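Local coordinates for protein phosphoribosylglycinamide synthetase (Anaerococcus prevotii, PDB 4DIM) that probably binds ATP and acts as a ligase of the ATP-grasp superfamily, at residues L325-E331 and C373-V379; Y218-V224 and F367-N371; V130-L136 and A169-N174. All blocks are in the same frame, centred on the assembly; numbering follows the deposited sequence.

Interaction 1: residues L325-E331 and C373-V379; sequences LARMIIE and CIGQIIV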
loop_
_atom_site.group_PDB
_atom_site.type_symbol
_atom_site.label_atom_id
_atom_site.label_comp_id
_atom_site.label_asym_id
_atom_site.label_seq_id
_atom_site.Cartn_x
_atom_site.Cartn_y
_atom_site.Cartn_z
ATOM N N LEU A 325 11.827 3.686 -11.039
ATOM C CA LEU A 325 11.245 4.970 -10.615
ATOM C C LEU A 325 9.855 5.064 -11.203
ATOM O O LEU A 325 9.690 4.906 -12.408
ATOM C CB LEU A 325 12.121 6.171 -11.069
ATOM C CG LEU A 325 11.576 7.608 -10.831
ATOM C CD1 LEU A 325 11.337 7.883 -9.366
ATOM C CD2 LEU A 325 12.494 8.640 -11.367
ATOM N N ALA A 326 8.870 5.320 -10.369
ATOM C CA ALA A 326 7.468 5.463 -10.774
ATOM C C ALA A 326 6.971 6.753 -10.253
ATOM O O ALA A 326 7.143 7.016 -9.065
ATOM C CB ALA A 326 6.614 4.327 -10.233
ATOM N N ARG A 327 6.417 7.587 -11.120
ATOM C CA ARG A 327 5.880 8.865 -10.708
ATOM C C ARG A 327 4.532 9.149 -11.316
ATOM O O ARG A 327 4.337 8.961 -12.523
ATOM C CB ARG A 327 6.854 9.961 -11.141
ATOM C CG ARG A 327 7.978 10.126 -10.170
ATOM C CD ARG A 327 8.714 11.389 -10.477
ATOM N NE ARG A 327 9.922 11.455 -9.666
ATOM C CZ ARG A 327 11.025 12.113 -9.973
ATOM N NH1 ARG A 327 11.102 12.809 -11.106
ATOM N NH2 ARG A 327 12.070 12.076 -9.159
HETATM N N MSE A 328 3.633 9.723 -10.496
HETATM C CA MSE A 328 2.349 10.210 -10.980
HETATM C C MSE A 328 2.582 11.525 -11.715
HETATM O O MSE A 328 3.382 12.344 -11.254
HETATM C CB MSE A 328 1.343 10.433 -9.842
HETATM C CG MSE A 328 1.095 9.198 -8.943
HETATM SE SE MSE A 328 0.675 7.417 -9.834
HETATM C CE MSE A 328 2.392 6.441 -9.537
ATOM N N ILE A 329 1.905 11.712 -12.867
ATOM C CA ILE A 329 1.874 12.973 -13.616
ATOM C C ILE A 329 0.797 13.829 -12.958
ATOM O O ILE A 329 -0.334 13.380 -12.837
ATOM C CB ILE A 329 1.600 12.805 -15.136
ATOM C CG1 ILE A 329 2.646 11.876 -15.802
ATOM C CG2 ILE A 329 1.602 14.191 -15.817
ATOM C CD1 ILE A 329 2.283 11.511 -17.210
ATOM N N ILE A 330 1.137 15.039 -12.523
ATOM C CA ILE A 330 0.176 15.917 -11.848
ATOM C C ILE A 330 0.238 17.328 -12.410
ATOM O O ILE A 330 1.219 17.691 -13.071
ATOM C CB ILE A 330 0.438 15.916 -10.311
ATOM C CG1 ILE A 330 1.855 16.426 -9.963
ATOM C CG2 ILE A 330 0.215 14.512 -9.716
ATOM C CD1 ILE A 330 1.972 16.941 -8.637
ATOM N N GLU A 331 -0.823 18.117 -12.156
ATOM C CA GLU A 331 -0.891 19.537 -12.547
ATOM C C GLU A 331 -1.011 20.352 -11.268
ATOM O O GLU A 331 -1.857 20.049 -10.433
ATOM C CB GLU A 331 -2.050 19.814 -13.518
ATOM C CG GLU A 331 -2.166 21.274 -13.932
ATOM C CD GLU A 331 -0.969 21.869 -14.648
ATOM O OE1 GLU A 331 -0.615 21.361 -15.737
ATOM O OE2 GLU A 331 -0.415 22.873 -14.145
ATOM N N CYS A 373 -4.653 12.739 -10.470
ATOM C CA CYS A 373 -3.495 12.348 -11.288
ATOM C C CYS A 373 -3.923 12.314 -12.749
ATOM O O CYS A 373 -5.008 11.799 -13.058
ATOM C CB CYS A 373 -2.929 10.990 -10.863
ATOM S SG CYS A 373 -2.122 10.961 -9.230
ATOM N N ILE A 374 -3.072 12.864 -13.637
ATOM C CA ILE A 374 -3.281 12.877 -15.095
ATOM C C ILE A 374 -2.807 11.542 -15.699
ATOM O O ILE A 374 -3.355 11.076 -16.699
ATOM C CB ILE A 374 -2.568 14.092 -15.737
ATOM C CG1 ILE A 374 -3.273 15.402 -15.305
ATOM C CG2 ILE A 374 -2.475 13.974 -17.273
ATOM C CD1 ILE A 374 -2.665 16.075 -14.074
ATOM N N GLY A 375 -1.809 10.936 -15.087
ATOM C CA GLY A 375 -1.274 9.672 -15.564
ATOM C C GLY A 375 -0.146 9.195 -14.694
ATOM O O GLY A 375 -0.004 9.642 -13.550
ATOM N N GLN A 376 0.677 8.311 -15.254
ATOM C CA GLN A 376 1.841 7.783 -14.558
ATOM C C GLN A 376 2.888 7.309 -15.528
ATOM O O GLN A 376 2.568 6.875 -16.641
ATOM C CB GLN A 376 1.469 6.639 -13.614
ATOM C CG GLN A 376 1.019 5.364 -14.325
ATOM C CD GLN A 376 0.374 4.399 -13.386
ATOM O OE1 GLN A 376 -0.089 4.740 -12.304
ATOM N NE2 GLN A 376 0.246 3.193 -13.810
ATOM N N ILE A 377 4.139 7.380 -15.069
ATOM C CA ILE A 377 5.346 7.020 -15.793
ATOM C C ILE A 377 6.134 6.028 -14.972
ATOM O O ILE A 377 6.378 6.274 -13.795
ATOM C CB ILE A 377 6.230 8.276 -16.064
ATOM C CG1 ILE A 377 5.471 9.354 -16.896
ATOM C CG2 ILE A 377 7.558 7.878 -16.747
ATOM C CD1 ILE A 377 6.097 10.695 -16.819
ATOM N N ILE A 378 6.621 4.963 -15.622
ATOM C CA ILE A 378 7.499 4.004 -14.994
ATOM C C ILE A 378 8.718 3.801 -15.893
ATOM O O ILE A 378 8.594 3.496 -17.073
ATOM C CB ILE A 378 6.850 2.656 -14.632
ATOM C CG1 ILE A 378 5.495 2.842 -14.004
ATOM C CG2 ILE A 378 7.804 1.875 -13.682
ATOM C CD1 ILE A 378 4.771 1.616 -13.855
ATOM N N VAL A 379 9.898 3.946 -15.287
ATOM C CA VAL A 379 11.184 3.729 -15.938
ATOM C C VAL A 379 12.030 2.785 -15.075
ATOM O O VAL A 379 11.756 2.619 -13.877
ATOM C CB VAL A 379 11.926 5.019 -16.242
ATOM C CG1 VAL A 379 11.055 5.939 -17.096
ATOM C CG2 VAL A 379 12.379 5.719 -14.967
#
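The carbonyl O of Gly375 takes the backbone N of Ile329 at 2.9 Å, and a CA-H of Met328 approaches the same oxygen. One step on, Ile329 O accepts from Ile374 N at 2.9 Å. Arg327 with Ile377 and Leu325 with Val379 are hydrogen-bonded pairs, each tied by two bonds. Met328 with Gln376 and Ala326 with Ile378 are the non-hydrogen-bonded pairs between them.

Ile329 and Ile377 share one face of the sheet and cross at about a right angle. Ile329 CG1 meets Ile377 CD1 at 3.8 Å. Helix 384-395 covers Ile377 on this face. The Arg327 guanidinium has Leu325 CD2 over its centre, and its charge is matched by a salt bridge to Glu216.

On the other face, the selenomethionine Met328 lies alongside Gln376, both pointing the same way. Its SE is 3.7 Å from Gln376 OE1. With chi1 at -55° the Met328 CG lies beside its backbone N, and Cys373 SG touches both this CG and the CB of Met328, the CB at 3.6 Å. Gln376 NE2 is hydrogen-bonded to Glu353 OE2. Further along, Ile374 CD1 lies 3.4 Å from Glu331 N.

Strands 323-329 and 375-381 are thus antiparallel neighbours near one end of the large sheet that also holds strands 206-219 and 223-230. Through this pairing the C-terminal part of the chain continues the large antiparallel sheet of this probable ATP-grasp ligase.

Interaction 2: residues Y218-V224 and F367-N371; sequences YMSHTAV and FENSN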
loop_
_atom_site.group_PDB
_atom_site.type_symbol
_atom_site.label_atom_id
_atom_site.label_comp_id
_atom_site.label_asym_id
_atom_site.label_seq_id
_atom_site.Cartn_x
_atom_site.Cartn_y
_atom_site.Cartn_z
ATOM N N TYR A 218 3.763 14.752 -2.339
ATOM C CA TYR A 218 3.346 16.120 -2.674
ATOM C C TYR A 218 2.479 16.644 -1.550
ATOM O O TYR A 218 1.460 16.028 -1.230
ATOM C CB TYR A 218 2.585 16.196 -4.009
ATOM C CG TYR A 218 2.296 17.621 -4.446
ATOM C CD1 TYR A 218 3.243 18.363 -5.141
ATOM C CD2 TYR A 218 1.103 18.251 -4.099
ATOM C CE1 TYR A 218 2.993 19.678 -5.529
ATOM C CE2 TYR A 218 0.844 19.573 -4.470
ATOM C CZ TYR A 218 1.793 20.287 -5.187
ATOM O OH TYR A 218 1.570 21.599 -5.573
HETATM N N MSE A 219 2.880 17.783 -0.956
HETATM C CA MSE A 219 2.157 18.415 0.147
HETATM C C MSE A 219 1.154 19.451 -0.373
HETATM O O MSE A 219 1.536 20.402 -1.071
HETATM C CB MSE A 219 3.149 19.094 1.120
HETATM C CG MSE A 219 2.488 19.745 2.359
HETATM SE SE MSE A 219 1.301 18.569 3.374
HETATM C CE MSE A 219 2.629 17.529 4.286
ATOM N N SER A 220 -0.126 19.258 -0.000
ATOM C CA SER A 220 -1.243 20.157 -0.317
ATOM C C SER A 220 -2.060 20.375 0.973
ATOM O O SER A 220 -2.033 21.472 1.543
ATOM C CB SER A 220 -2.097 19.577 -1.447
ATOM O OG SER A 220 -2.323 18.189 -1.275
ATOM N N HIS A 221 -2.747 19.307 1.434
ATOM C CA HIS A 221 -3.527 19.266 2.675
ATOM C C HIS A 221 -2.802 18.313 3.596
ATOM O O HIS A 221 -2.248 18.727 4.617
ATOM C CB HIS A 221 -4.984 18.862 2.387
ATOM C CG HIS A 221 -5.825 20.066 2.096
ATOM N ND1 HIS A 221 -5.398 21.042 1.202
ATOM C CD2 HIS A 221 -6.985 20.468 2.660
ATOM C CE1 HIS A 221 -6.328 21.983 1.223
ATOM N NE2 HIS A 221 -7.301 21.685 2.091
ATOM N N THR A 222 -2.715 17.061 3.171
ATOM C CA THR A 222 -1.888 16.048 3.794
ATOM C C THR A 222 -0.772 15.825 2.794
ATOM O O THR A 222 -0.740 16.501 1.760
ATOM C CB THR A 222 -2.697 14.774 4.146
ATOM O OG1 THR A 222 -1.872 13.938 4.965
ATOM C CG2 THR A 222 -3.175 13.972 2.910
ATOM N N ALA A 223 0.132 14.874 3.074
ATOM C CA ALA A 223 1.202 14.518 2.144
ATOM C C ALA A 223 0.669 13.423 1.231
ATOM O O ALA A 223 0.356 12.324 1.709
ATOM C CB ALA A 223 2.440 14.049 2.899
ATOM N N VAL A 224 0.491 13.735 -0.065
ATOM C CA VAL A 224 -0.036 12.760 -1.020
ATOM C C VAL A 224 1.119 11.936 -1.625
ATOM O O VAL A 224 2.086 12.518 -2.112
ATOM C CB VAL A 224 -0.879 13.424 -2.144
ATOM C CG1 VAL A 224 -1.492 12.351 -3.062
ATOM C CG2 VAL A 224 -1.971 14.314 -1.551
ATOM N N PHE A 367 -3.901 19.821 -8.650
ATOM C CA PHE A 367 -3.642 18.700 -7.753
ATOM C C PHE A 367 -3.802 18.997 -6.270
ATOM O O PHE A 367 -3.145 19.880 -5.717
ATOM C CB PHE A 367 -2.244 18.130 -7.979
ATOM C CG PHE A 367 -2.037 16.779 -7.353
ATOM C CD1 PHE A 367 -1.245 16.634 -6.229
ATOM C CD2 PHE A 367 -2.603 15.644 -7.914
ATOM C CE1 PHE A 367 -1.036 15.377 -5.666
ATOM C CE2 PHE A 367 -2.382 14.388 -7.355
ATOM C CZ PHE A 367 -1.613 14.265 -6.225
ATOM N N GLU A 368 -4.679 18.196 -5.646
ATOM C CA GLU A 368 -5.015 18.221 -4.222
ATOM C C GLU A 368 -5.078 16.765 -3.668
ATOM O O GLU A 368 -4.577 16.544 -2.564
ATOM C CB GLU A 368 -6.324 19.028 -3.935
ATOM C CG GLU A 368 -7.440 18.923 -4.976
ATOM C CD GLU A 368 -8.499 20.013 -4.931
ATOM O OE1 GLU A 368 -8.926 20.399 -3.817
ATOM O OE2 GLU A 368 -8.928 20.457 -6.021
ATOM N N ASN A 369 -5.660 15.785 -4.416
ATOM C CA ASN A 369 -5.706 14.374 -3.995
ATOM C C ASN A 369 -5.303 13.438 -5.134
ATOM O O ASN A 369 -5.193 13.846 -6.282
ATOM C CB ASN A 369 -7.092 13.997 -3.465
ATOM C CG ASN A 369 -8.201 14.000 -4.495
ATOM O OD1 ASN A 369 -8.422 13.007 -5.188
ATOM N ND2 ASN A 369 -8.960 15.090 -4.580
ATOM N N SER A 370 -5.100 12.172 -4.795
ATOM C CA SER A 370 -4.664 11.105 -5.708
ATOM C C SER A 370 -5.541 10.911 -6.975
ATOM O O SER A 370 -5.022 10.464 -8.002
ATOM C CB SER A 370 -4.611 9.780 -4.950
ATOM O OG SER A 370 -5.697 9.656 -4.042
ATOM N N ASN A 371 -6.842 11.251 -6.916
ATOM C CA ASN A 371 -7.758 11.073 -8.049
ATOM C C ASN A 371 -7.578 12.181 -9.082
ATOM O O ASN A 371 -8.118 12.064 -10.189
ATOM C CB ASN A 371 -9.214 10.991 -7.577
ATOM C CG ASN A 371 -9.421 9.887 -6.554
ATOM O OD1 ASN A 371 -9.479 8.695 -6.898
ATOM N ND2 ASN A 371 -9.427 10.239 -5.266
#
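Ser220 and Glu368 bring the two backbones closest, with CA atoms 5.8 Å apart, where the end of a beta hairpin meets the loop 367-371. The hairpin is closed by two backbone hydrogen bonds between Tyr218 and Val224.

Phe367 is the main side chain from the loop. Its ring turns an edge toward the face of Tyr218 in an offset edge-to-face pair. The ring centroids are 5.5 Å apart and the planes stand at 78°. Phe367 CD1 is the atom that comes in, 3.6 Å from Tyr218 CD2. With chi1 at -173°, Tyr218 CG points opposite its backbone N, and the ring comes alongside Phe367, the two side chains running past each other in opposite directions. With an alanine here, Phe367 would probably lose the aromatic face its edge rests on, and its ring would be less firmly fixed.

Val224 meets Phe367 from the opposite direction, with Val224 CG1 3.7 Å from Phe367 CZ. Its other methyl, CG2, packs on Glu368 O at 3.6 Å. The same carbonyl accepts the hydroxyl of Ser220, Ser220 OG to Glu368 O 3.1 Å, tilted 20° from the carbonyl plane. This is the hydrogen bond that joins hairpin and loop.

The loop is shaped from within. Asn369 OD1 accepts from both the N and the ND2 of Asn371, from opposite faces of its amide plane. Asp372 OD2 takes the backbone N-H groups of Glu368 and Asn369.

The Asn369 bond to Asn371 N makes an Asx turn at the start of the 3-10 segment that precedes strand 375-381, beside the hairpin of strands 206-219 and 223-230.

Interaction 3: residues V130-L136 and A169-N174; sequences VRNENEL and AIDGFN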
loop_
_atom_site.group_PDB
_atom_site.type_symbol
_atom_site.label_atom_id
_atom_site.label_comp_id
_atom_site.label_asym_id
_atom_site.label_seq_id
_atom_site.Cartn_x
_atom_site.Cartn_y
_atom_site.Cartn_z
ATOM N N VAL A 130 -4.255 6.152 28.260
ATOM C CA VAL A 130 -4.378 6.884 29.530
ATOM C C VAL A 130 -5.860 7.316 29.821
ATOM O O VAL A 130 -6.611 7.614 28.898
ATOM C CB VAL A 130 -3.413 8.125 29.515
ATOM C CG1 VAL A 130 -3.597 9.002 28.279
ATOM C CG2 VAL A 130 -3.543 8.977 30.763
ATOM N N ARG A 131 -6.264 7.348 31.110
ATOM C CA ARG A 131 -7.611 7.803 31.556
ATOM C C ARG A 131 -7.538 8.962 32.613
ATOM O O ARG A 131 -8.581 9.536 32.903
ATOM C CB ARG A 131 -8.470 6.624 32.099
ATOM C CG ARG A 131 -9.246 5.928 30.977
ATOM C CD ARG A 131 -9.783 4.543 31.296
ATOM N NE ARG A 131 -10.378 3.921 30.105
ATOM C CZ ARG A 131 -10.994 2.738 30.074
ATOM N NH1 ARG A 131 -11.118 2.014 31.184
ATOM N NH2 ARG A 131 -11.494 2.273 28.934
ATOM N N ASN A 132 -6.328 9.339 33.118
ATOM C CA ASN A 132 -6.134 10.416 34.117
ATOM C C ASN A 132 -4.675 10.949 34.153
ATOM O O ASN A 132 -3.763 10.252 33.705
ATOM C CB ASN A 132 -6.512 9.915 35.540
ATOM C CG ASN A 132 -5.955 8.543 35.860
ATOM O OD1 ASN A 132 -4.750 8.386 36.033
ATOM N ND2 ASN A 132 -6.801 7.506 35.884
ATOM N N GLU A 133 -4.457 12.139 34.762
ATOM C CA GLU A 133 -3.126 12.783 34.884
ATOM C C GLU A 133 -2.042 11.859 35.516
ATOM O O GLU A 133 -0.857 11.992 35.197
ATOM C CB GLU A 133 -3.220 14.087 35.714
ATOM C CG GLU A 133 -3.928 15.236 34.999
ATOM C CD GLU A 133 -3.161 16.541 34.852
ATOM O OE1 GLU A 133 -3.681 17.452 34.164
ATOM O OE2 GLU A 133 -2.055 16.663 35.432
ATOM N N ASN A 134 -2.458 10.936 36.396
ATOM C CA ASN A 134 -1.568 9.979 37.054
ATOM C C ASN A 134 -1.174 8.865 36.095
ATOM O O ASN A 134 -0.011 8.471 36.073
ATOM C CB ASN A 134 -2.240 9.390 38.301
ATOM C CG ASN A 134 -2.563 10.438 39.344
ATOM O OD1 ASN A 134 -3.688 10.981 39.414
ATOM N ND2 ASN A 134 -1.579 10.743 40.171
ATOM N N GLU A 135 -2.138 8.356 35.300
ATOM C CA GLU A 135 -1.859 7.322 34.293
ATOM C C GLU A 135 -0.932 7.887 33.152
ATOM O O GLU A 135 -0.190 7.113 32.553
ATOM C CB GLU A 135 -3.162 6.733 33.699
ATOM C CG GLU A 135 -3.828 5.604 34.476
ATOM C CD GLU A 135 -5.150 5.151 33.865
ATOM O OE1 GLU A 135 -5.191 4.908 32.631
ATOM O OE2 GLU A 135 -6.149 5.058 34.618
ATOM N N LEU A 136 -0.963 9.234 32.889
ATOM C CA LEU A 136 -0.144 9.906 31.870
ATOM C C LEU A 136 1.333 9.764 32.210
ATOM O O LEU A 136 2.113 9.280 31.392
ATOM C CB LEU A 136 -0.513 11.414 31.746
ATOM C CG LEU A 136 0.104 12.202 30.547
ATOM C CD1 LEU A 136 -0.191 11.524 29.214
ATOM C CD2 LEU A 136 -0.393 13.660 30.486
ATOM N N ALA A 169 2.487 18.421 27.308
ATOM C CA ALA A 169 1.812 17.111 27.448
ATOM C C ALA A 169 0.541 17.183 28.291
ATOM O O ALA A 169 -0.465 16.592 27.904
ATOM C CB ALA A 169 2.754 16.087 28.070
ATOM N N ILE A 170 0.592 17.844 29.467
ATOM C CA ILE A 170 -0.603 18.013 30.311
ATOM C C ILE A 170 -1.535 19.004 29.604
ATOM O O ILE A 170 -2.735 18.757 29.530
ATOM C CB ILE A 170 -0.279 18.436 31.771
ATOM C CG1 ILE A 170 0.348 19.864 31.880
ATOM C CG2 ILE A 170 0.622 17.383 32.423
ATOM C CD1 ILE A 170 -0.671 21.070 32.135
ATOM N N ASP A 171 -0.955 20.078 29.012
ATOM C CA ASP A 171 -1.678 21.119 28.273
ATOM C C ASP A 171 -2.389 20.496 27.078
ATOM O O ASP A 171 -3.478 20.944 26.707
ATOM C CB ASP A 171 -0.693 22.227 27.830
ATOM C CG ASP A 171 -1.306 23.500 27.275
ATOM O OD1 ASP A 171 -1.877 23.448 26.159
ATOM O OD2 ASP A 171 -1.123 24.568 27.906
ATOM N N GLY A 172 -1.770 19.458 26.505
ATOM C CA GLY A 172 -2.341 18.670 25.420
ATOM C C GLY A 172 -3.438 17.746 25.914
ATOM O O GLY A 172 -4.521 17.788 25.351
ATOM N N PHE A 173 -3.189 16.925 26.968
ATOM C CA PHE A 173 -4.175 16.001 27.547
ATOM C C PHE A 173 -5.462 16.727 28.019
ATOM O O PHE A 173 -6.575 16.280 27.698
ATOM C CB PHE A 173 -3.565 15.191 28.711
ATOM C CG PHE A 173 -4.484 14.227 29.447
ATOM C CD1 PHE A 173 -4.604 12.900 29.042
ATOM C CD2 PHE A 173 -5.151 14.620 30.606
ATOM C CE1 PHE A 173 -5.433 12.003 29.739
ATOM C CE2 PHE A 173 -5.936 13.706 31.332
ATOM C CZ PHE A 173 -6.078 12.411 30.893
ATOM N N ASN A 174 -5.315 17.853 28.728
ATOM C CA ASN A 174 -6.469 18.630 29.175
ATOM C C ASN A 174 -7.281 19.160 27.976
ATOM O O ASN A 174 -8.508 19.066 27.994
ATOM C CB ASN A 174 -6.036 19.782 30.103
ATOM C CG ASN A 174 -5.467 19.322 31.443
ATOM O OD1 ASN A 174 -5.671 18.182 31.891
ATOM N ND2 ASN A 174 -4.711 20.192 32.111
#
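Phe173 carries the apolar part of the contact. Its ring extends from helix 166-179 into the bend that precedes helix 133-141. Val130 touches the ring with both methyls: CG2 is 3.7 Å and CG1 3.8 Å from Phe173 CE1. The far end of the ring, CZ, comes to 3.8 Å from Asn132 CA, and the carbonyl carbon of Arg131 lies at the ring edge, near its plane. With chi1 at 178°, Phe173 CG lies opposite its backbone N, and the ring reaches the 130-133 backbone. Leu136 slides past it in the opposite direction. Leu136 CD2 packs on Phe173 CB at 3.9 Å, and also lies 4.3 Å from Ile170 CG2. Leu136 and Phe173 are both buried, and Cys185 adds to the cover on Val130 and Phe173.

Polar groups sit at the margin. The Glu133 chain bends at its second torsion (chi2 -124°) and brings its carboxylate over to the neighbouring helix. Its OE2 is 4.1 Å from Ile170 CG2. A long, weak ion pair links this carboxylate to Lys137.

Side-chain capping shapes the bend. Asn132 is the N-cap of helix 133-141, and its OD1 accepts from Glu135 N at 2.7 Å. The Glu135 carboxylate turns back to make weak bonds with Asn132 ND2 and Arg131 N. These bonds hold the stretch whose backbone borders the phenyl ring.

Helices 133-141 and 166-179 each follow a strand of the four-stranded antiparallel sheet 127-128, 186-189, 147-150 and 161-163. This beta-alpha-beta-beta-alpha-beta order is that of the small subdomain that caps the nucleotide site in ATP-grasp enzymes.

Interactions 1 and 2 are neighbours, with centres about 14 Å apart. They touch where Ile330 and Cys373 pack on Phe367 and where Glu331 O probably accepts from Phe367 N. Both reach the large antiparallel sheet, in which strands 223-230 and 323-329 lie side by side. Their segments alternate along the chain, so the region after strand 323-329 is tied back to the earlier hairpin. Interaction 3 closes before either opens. Its centre lies about 45 Å from that of interaction 1 and about 33 Å from that of interaction 2, and it makes no contact with either. It joins two helices that each follow a strand of a separate, four-stranded sheet. The contacts thus lie in two different parts of the probable ATP-grasp ligase.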